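Local structure of E3 ubiquitin-protein ligase ORTHRUS 2 (Arabidopsis thaliana, 7DUF) at residues 18-22 with 42-46. The protein probably acts as a RING-type E3 ubiquitin ligase linked to DNA methylation and carries a zinc-binding PHD finger that does not recognise the H3K4 peptide. Numbering follows the deposited sequence.
Sequences VCMRC and HVSCL. With ZN (zinc ion), chain D.
Cys45 and His42 meet Cys19 and Cys22 around one zinc ion, and each segment supplies two of its four ligands. No direct hydrogen bond joins 18-22 to 42-46; the metal links them. Cys45 SG binds zinc at 2.3 Å and lies 3.7 Å from Cys22 CB. His42 uses ND1 as its ligand atom, 2.1 Å from the zinc. The imidazole is held between two neighbours: ND1 points to the metal, and NE2 is hydrogen-bonded to Glu30. This fixes the rotation of the ring. Cys19 SG lies in the ring plane at its edge and also touches His42 CB at 3.6 Å. Cys22 SG is near the same plane, 3.4 Å from His42 ND1. Ser44 CB sits over one ring face, toward the rim.

In Cys19, SG stands anti to the backbone N (chi1 -179°), which carries it across to the metal. This sulfur also accepts the backbone N-H of Arg21, with an N-H...S angle of 154°, and more weakly that of Cys22. Both donors come from the turn that the CxxC pair makes around the zinc. Arg21 extends its side chain past Cys45. Its NH1 comes within 4.1 Å of Cys45 SG, with the sulfur at the edge of the guanidinium.

This is the zinc site of a PHD finger built from three cysteines and one histidine. It ties the loop before strand 31-33 to the end of strand 40-42 and the loop after it. A second zinc, about 14 Å from the His42 side chain, is bound by Cys34, Cys37, Cys61 and Cys64. Three sulfurs, probably thiolates, would leave the site with net negative charge, and Glu30 beyond the imidazole would probably add to it. The N-H groups at Cys19 SG, and Arg21 through space without a bond, would be expected to offset part.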
loop_
_atom_site.group_PDB
_atom_site.type_symbol
_atom_site.label_atom_id
_atom_site.label_comp_id
_atom_site.label_asym_id
_atom_site.label_seq_id
_atom_site.Cartn_x
_atom_site.Cartn_y
_atom_site.Cartn_z
ATOM N N VAL A 18 -16.329 5.820 -1.564
ATOM C CA VAL A 18 -17.310 4.744 -1.466
ATOM C C VAL A 18 -17.048 3.741 -2.581
ATOM O O VAL A 18 -16.850 4.127 -3.740
ATOM C CB VAL A 18 -18.748 5.283 -1.539
ATOM C CG1 VAL A 18 -19.749 4.161 -1.304
ATOM C CG2 VAL A 18 -18.947 6.402 -0.527
ATOM N N CYS A 19 -17.047 2.456 -2.231
ATOM C CA CYS A 19 -16.880 1.404 -3.227
ATOM C C CYS A 19 -18.118 1.333 -4.110
ATOM O O CYS A 19 -19.235 1.145 -3.615
ATOM C CB CYS A 19 -16.629 0.060 -2.549
ATOM S SG CYS A 19 -16.370 -1.318 -3.698
ATOM N N MET A 20 -17.918 1.479 -5.422
ATOM C CA MET A 20 -19.036 1.451 -6.356
ATOM C C MET A 20 -19.727 0.094 -6.393
ATOM O O MET A 20 -20.858 0.001 -6.880
ATOM C CB MET A 20 -18.553 1.823 -7.758
ATOM C CG MET A 20 -17.964 3.219 -7.877
ATOM S SD MET A 20 -18.071 3.844 -9.565
ATOM C CE MET A 20 -16.540 4.765 -9.693
ATOM N N ARG A 21 -19.078 -0.955 -5.888
ATOM C CA ARG A 21 -19.622 -2.305 -5.963
ATOM C C ARG A 21 -20.388 -2.695 -4.702
ATOM O O ARG A 21 -21.530 -3.158 -4.788
ATOM C CB ARG A 21 -18.494 -3.307 -6.227
ATOM C CG ARG A 21 -18.973 -4.689 -6.636
ATOM C CD ARG A 21 -17.825 -5.540 -7.154
ATOM N NE ARG A 21 -18.267 -6.876 -7.533
ATOM C CZ ARG A 21 -18.413 -7.883 -6.685
ATOM N NH1 ARG A 21 -18.155 -7.745 -5.394
ATOM N NH2 ARG A 21 -18.831 -9.061 -7.143
ATOM N N CYS A 22 -19.782 -2.521 -3.529
ATOM C CA CYS A 22 -20.378 -2.975 -2.279
ATOM C C CYS A 22 -20.990 -1.848 -1.454
ATOM O O CYS A 22 -21.486 -2.111 -0.353
ATOM C CB CYS A 22 -19.338 -3.727 -1.438
ATOM S SG CYS A 22 -18.113 -2.682 -0.623
ATOM N N HIS A 42 -11.325 -0.825 -3.695
ATOM C CA HIS A 42 -11.607 -1.623 -2.508
ATOM C C HIS A 42 -10.969 -2.993 -2.689
ATOM O O HIS A 42 -11.405 -3.783 -3.534
ATOM C CB HIS A 42 -13.111 -1.734 -2.281
ATOM C CG HIS A 42 -13.477 -2.348 -0.966
ATOM N ND1 HIS A 42 -14.753 -2.782 -0.675
ATOM C CD2 HIS A 42 -12.733 -2.601 0.136
ATOM C CE1 HIS A 42 -14.778 -3.275 0.549
ATOM N NE2 HIS A 42 -13.565 -3.178 1.064
ATOM N N VAL A 43 -9.933 -3.280 -1.894
ATOM C CA VAL A 43 -9.146 -4.494 -2.097
ATOM C C VAL A 43 -9.983 -5.742 -1.854
ATOM O O VAL A 43 -9.685 -6.812 -2.398
ATOM C CB VAL A 43 -7.886 -4.469 -1.206
ATOM C CG1 VAL A 43 -8.191 -5.001 0.190
ATOM C CG2 VAL A 43 -6.760 -5.260 -1.854
ATOM N N SER A 44 -11.045 -5.632 -1.054
ATOM C CA SER A 44 -11.898 -6.789 -0.806
ATOM C C SER A 44 -12.673 -7.182 -2.057
ATOM O O SER A 44 -12.850 -8.374 -2.335
ATOM C CB SER A 44 -12.856 -6.497 0.348
ATOM O OG SER A 44 -14.103 -7.139 0.147
ATOM N N CYS A 45 -13.130 -6.197 -2.828
ATOM C CA CYS A 45 -13.967 -6.433 -3.994
ATOM C C CYS A 45 -13.166 -6.686 -5.266
ATOM O O CYS A 45 -13.743 -6.671 -6.358
ATOM C CB CYS A 45 -14.911 -5.247 -4.208
ATOM S SG CYS A 45 -16.211 -5.087 -2.960
ATOM N N LEU A 46 -11.860 -6.910 -5.157
ATOM C CA LEU A 46 -11.052 -7.180 -6.335
ATOM C C LEU A 46 -11.224 -8.629 -6.783
ATOM O O LEU A 46 -11.705 -9.485 -6.039
ATOM C CB LEU A 46 -9.577 -6.890 -6.057
ATOM C CG LEU A 46 -9.140 -5.426 -6.122
ATOM C CD1 LEU A 46 -7.652 -5.301 -5.837
ATOM C CD2 LEU A 46 -9.482 -4.820 -7.475
HETATM ZN ZN ZN D . -16.307 -2.952 -2.052
#